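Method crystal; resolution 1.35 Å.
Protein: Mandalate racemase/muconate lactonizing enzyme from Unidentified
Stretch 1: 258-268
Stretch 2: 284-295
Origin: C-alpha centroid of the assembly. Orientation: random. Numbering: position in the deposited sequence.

Stretch 1, residues 258-268: GERLTTKYEFH
Stretch 2 284-295: ARVGGLLEAKKI

Two loop-to-helix segments of one chain lie side by side, each a loop leading into a helix that runs on beyond its segment. The helix that runs through Lys264 to His268 and on beyond it and the helix 289-295 point nearly the same way, 21° apart (signed crossing angle -21°), with axes 9.0 Å apart at closest approach. The register is set by Thr262 beside Val286 (CA to CA, 4.0 Å) and Lys264 beside Ile295 (CA to CA, 5.1 Å). Together the segments bury 530 Å².

Backbone carbonyls accept the hydrogen bonds that join the loops. Gly258 to Leu261 form a type I turn, closed by Leu261 N to Gly258 O at 3.0 Å. Thr262 is extended (-148/146), and Thr263 takes positive phi (70/156) before the helical angles begin at Lys264. Here Thr263 N donates to Val286 O at 3.0 Å, while Thr262, chi1 t, donates from OG1 to Arg285 O at 2.8 Å; a short hydroxyl side chain reaches a carbonyl lying this close. Arg285 (t, t, m, chi4 160°) starts sideways but is long enough to carry NH1 to Glu259 O, 2.9 Å away and near the guanidinium plane, with an angle of 165°. Gly287 and Gly288 follow, at phi 130° and 111°, angles at which a CB would jam against the preceding carbonyl O; Gly288 is the N-cap of the second helix.

The charged contact centres on Glu291 (t, p, chi3 -4°), whose carboxylate serves both backbone and side chain of Lys264. Lys264 N gives a nearly straight bond to Glu291 OE2 (2.8 Å, 176°), satisfying an amide in the first turn of the helix, for which no preceding turn supplies a carbonyl. Lys264 (p, t, t, m) folds so that its NZ makes a salt bridge to Glu291 OE1 at 2.9 Å, with a weak bond to Glu291 OE2 at 3.0 Å. The aliphatic stem also packs, Lys264 CD lying 3.8 Å from Lys294 CD. Lys294 (m, t, t, t) brings its NZ within 4.6 Å of Lys264 NZ, a proximity of like charges; Lys294 NZ is hydrogen-bonded elsewhere in the structure.

Apolar packing gathers around Phe267, which points toward the other segment with chi1 m and chi2 -84°. Ile295 (m, t) lays CG2 over one ring face, 3.9 Å from the centroid and 21° off the normal, while its CD1 reaches Phe267 CD2 at 3.5 Å. Val286, chi1 m, sets CG1 3.8 Å from Phe267 CE2. The branched aliphatic residues thus supply methyls to a buried aromatic ring.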

# COMPACT_ATOMS: atom_id res chain seq x y z
N GLY A 258 -15.81 -18.81 -8.28
CA GLY A 258 -16.60 -17.96 -9.14
C GLY A 258 -18.00 -18.42 -9.46
O GLY A 258 -18.78 -17.65 -10.03
N GLU A 259 -18.36 -19.65 -9.10
CA GLU A 259 -19.68 -20.15 -9.49
C GLU A 259 -20.82 -19.40 -8.82
O GLU A 259 -21.96 -19.47 -9.28
CB GLU A 259 -19.82 -21.64 -9.23
CG GLU A 259 -20.05 -21.99 -7.78
CD GLU A 259 -19.84 -23.46 -7.54
OE1 GLU A 259 -20.83 -24.18 -7.26
OE2 GLU A 259 -18.67 -23.91 -7.64
N ARG A 260 -20.52 -18.69 -7.73
CA ARG A 260 -21.53 -17.91 -7.03
C ARG A 260 -21.35 -16.41 -7.21
O ARG A 260 -21.99 -15.62 -6.51
CB ARG A 260 -21.57 -18.28 -5.54
CG ARG A 260 -22.12 -19.67 -5.32
CD ARG A 260 -22.23 -19.98 -3.86
NE ARG A 260 -20.98 -20.47 -3.30
CZ ARG A 260 -20.80 -20.71 -2.00
NH1 ARG A 260 -21.75 -20.39 -1.12
NH2 ARG A 260 -19.66 -21.24 -1.59
N LEU A 261 -20.49 -16.02 -8.14
CA LEU A 261 -20.28 -14.60 -8.47
C LEU A 261 -20.98 -14.26 -9.77
O LEU A 261 -21.30 -15.14 -10.58
CB LEU A 261 -18.78 -14.29 -8.58
CG LEU A 261 -17.95 -14.68 -7.35
CD1 LEU A 261 -16.52 -14.18 -7.53
CD2 LEU A 261 -18.54 -14.18 -6.05
N THR A 262 -21.23 -12.98 -9.99
CA THR A 262 -21.93 -12.56 -11.19
C THR A 262 -21.46 -11.18 -11.63
O THR A 262 -21.15 -10.32 -10.80
CB THR A 262 -23.46 -12.56 -10.98
OG1 THR A 262 -24.11 -12.23 -12.21
CG2 THR A 262 -23.88 -11.59 -9.86
N THR A 263 -21.43 -10.98 -12.95
CA THR A 263 -20.96 -9.78 -13.64
C THR A 263 -19.45 -9.54 -13.58
O THR A 263 -18.76 -9.98 -12.65
CB THR A 263 -21.66 -8.45 -13.19
OG1 THR A 263 -21.04 -7.92 -12.01
CG2 THR A 263 -23.16 -8.63 -13.00
N LYS A 264 -18.97 -8.79 -14.56
CA LYS A 264 -17.58 -8.39 -14.62
C LYS A 264 -17.16 -7.56 -13.41
O LYS A 264 -16.00 -7.56 -13.03
CB LYS A 264 -17.31 -7.62 -15.91
CG LYS A 264 -18.16 -6.35 -16.05
CD LYS A 264 -18.14 -5.87 -17.50
CE LYS A 264 -19.15 -4.75 -17.75
NZ LYS A 264 -20.56 -5.23 -17.59
N TYR A 265 -18.11 -6.85 -12.79
CA TYR A 265 -17.78 -6.00 -11.65
C TYR A 265 -17.33 -6.82 -10.44
O TYR A 265 -16.40 -6.43 -9.73
CB TYR A 265 -18.96 -5.10 -11.30
CG TYR A 265 -19.40 -4.25 -12.47
CD1 TYR A 265 -18.61 -3.18 -12.90
CD2 TYR A 265 -20.59 -4.50 -13.14
CE1 TYR A 265 -19.01 -2.40 -13.98
CE2 TYR A 265 -20.99 -3.72 -14.21
CZ TYR A 265 -20.20 -2.67 -14.62
OH TYR A 265 -20.60 -1.90 -15.68
N GLU A 266 -17.97 -7.96 -10.21
CA GLU A 266 -17.59 -8.82 -9.10
C GLU A 266 -16.28 -9.54 -9.36
O GLU A 266 -15.44 -9.66 -8.48
CB GLU A 266 -18.70 -9.81 -8.76
CG GLU A 266 -19.92 -9.12 -8.19
CD GLU A 266 -21.00 -10.07 -7.68
OE1 GLU A 266 -20.78 -11.31 -7.65
OE2 GLU A 266 -22.08 -9.56 -7.31
N PHE A 267 -16.09 -10.01 -10.59
CA PHE A 267 -14.83 -10.65 -10.93
C PHE A 267 -13.66 -9.66 -10.91
O PHE A 267 -12.55 -10.04 -10.55
CB PHE A 267 -14.93 -11.42 -12.24
CG PHE A 267 -15.67 -12.72 -12.10
CD1 PHE A 267 -15.01 -13.86 -11.67
CD2 PHE A 267 -17.04 -12.79 -12.35
CE1 PHE A 267 -15.68 -15.06 -11.53
CE2 PHE A 267 -17.73 -13.99 -12.21
CZ PHE A 267 -17.04 -15.13 -11.79
N HIS A 268 -13.90 -8.41 -11.29
CA HIS A 268 -12.89 -7.38 -11.15
C HIS A 268 -12.43 -7.24 -9.70
O HIS A 268 -11.24 -7.25 -9.41
CB HIS A 268 -13.42 -6.05 -11.68
CG HIS A 268 -12.51 -4.89 -11.43
ND1 HIS A 268 -11.26 -4.77 -12.01
CD2 HIS A 268 -12.67 -3.78 -10.66
CE1 HIS A 268 -10.70 -3.64 -11.62
NE2 HIS A 268 -11.53 -3.03 -10.79
N ALA A 284 -24.62 -19.18 -17.28
CA ALA A 284 -26.05 -19.01 -17.00
C ALA A 284 -26.33 -18.19 -15.73
O ALA A 284 -27.49 -18.00 -15.36
CB ALA A 284 -26.73 -20.37 -16.94
N ARG A 285 -25.27 -17.71 -15.08
CA ARG A 285 -25.40 -16.84 -13.91
C ARG A 285 -24.75 -15.47 -14.08
O ARG A 285 -25.23 -14.48 -13.52
CB ARG A 285 -24.80 -17.52 -12.66
CG ARG A 285 -24.49 -16.56 -11.51
CD ARG A 285 -24.24 -17.32 -10.22
NE ARG A 285 -25.50 -17.65 -9.57
CZ ARG A 285 -25.67 -18.61 -8.66
NH1 ARG A 285 -24.66 -19.40 -8.31
NH2 ARG A 285 -26.86 -18.78 -8.11
N VAL A 286 -23.64 -15.39 -14.82
CA VAL A 286 -22.83 -14.17 -14.79
C VAL A 286 -23.38 -12.99 -15.58
O VAL A 286 -22.89 -11.87 -15.41
CB VAL A 286 -21.35 -14.41 -15.21
CG1 VAL A 286 -20.68 -15.37 -14.25
CG2 VAL A 286 -21.25 -14.87 -16.65
N GLY A 287 -24.37 -13.23 -16.43
CA GLY A 287 -24.93 -12.18 -17.26
C GLY A 287 -25.04 -12.53 -18.73
O GLY A 287 -25.50 -11.70 -19.53
N GLY A 288 -24.62 -13.74 -19.10
CA GLY A 288 -24.71 -14.20 -20.48
C GLY A 288 -23.35 -14.35 -21.13
O GLY A 288 -22.32 -14.24 -20.46
N LEU A 289 -23.34 -14.62 -22.43
CA LEU A 289 -22.10 -14.91 -23.13
C LEU A 289 -21.19 -13.70 -23.32
O LEU A 289 -19.97 -13.82 -23.19
CB LEU A 289 -22.39 -15.57 -24.47
CG LEU A 289 -22.75 -17.05 -24.35
CD1 LEU A 289 -23.30 -17.57 -25.67
CD2 LEU A 289 -21.53 -17.86 -23.93
N LEU A 290 -21.75 -12.55 -23.64
CA LEU A 290 -20.90 -11.37 -23.79
C LEU A 290 -20.29 -10.97 -22.44
O LEU A 290 -19.10 -10.70 -22.35
CB LEU A 290 -21.64 -10.20 -24.43
CG LEU A 290 -20.78 -8.95 -24.63
CD1 LEU A 290 -19.55 -9.25 -25.47
CD2 LEU A 290 -21.59 -7.81 -25.24
N GLU A 291 -21.11 -10.97 -21.38
CA GLU A 291 -20.58 -10.69 -20.06
C GLU A 291 -19.52 -11.72 -19.65
O GLU A 291 -18.50 -11.38 -19.05
CB GLU A 291 -21.71 -10.59 -19.03
CG GLU A 291 -21.27 -10.03 -17.67
CD GLU A 291 -21.04 -8.53 -17.64
OE1 GLU A 291 -21.13 -7.83 -18.68
OE2 GLU A 291 -20.79 -8.03 -16.53
N ALA A 292 -19.74 -12.99 -20.00
CA ALA A 292 -18.74 -14.02 -19.71
C ALA A 292 -17.44 -13.77 -20.48
O ALA A 292 -16.35 -13.95 -19.95
CB ALA A 292 -19.30 -15.41 -20.00
N LYS A 293 -17.56 -13.35 -21.74
CA LYS A 293 -16.38 -12.97 -22.53
C LYS A 293 -15.63 -11.82 -21.86
O LYS A 293 -14.40 -11.81 -21.82
CB LYS A 293 -16.81 -12.58 -23.95
CG LYS A 293 -15.66 -12.26 -24.89
CD LYS A 293 -14.99 -13.52 -25.40
CE LYS A 293 -13.79 -13.19 -26.26
NZ LYS A 293 -13.16 -14.41 -26.83
N LYS A 294 -16.37 -10.87 -21.30
CA LYS A 294 -15.76 -9.74 -20.60
C LYS A 294 -15.01 -10.22 -19.35
O LYS A 294 -13.92 -9.73 -19.05
CB LYS A 294 -16.81 -8.69 -20.25
CG LYS A 294 -17.34 -7.97 -21.49
CD LYS A 294 -18.32 -6.85 -21.15
CE LYS A 294 -18.82 -6.17 -22.43
NZ LYS A 294 -19.82 -5.10 -22.12
N ILE A 295 -15.59 -11.17 -18.63
CA ILE A 295 -14.93 -11.74 -17.47
C ILE A 295 -13.65 -12.48 -17.89
O ILE A 295 -12.60 -12.34 -17.25
CB ILE A 295 -15.89 -12.66 -16.70
CG1 ILE A 295 -16.99 -11.82 -16.06
CG2 ILE A 295 -15.13 -13.49 -15.64
CD1 ILE A 295 -18.23 -12.61 -15.68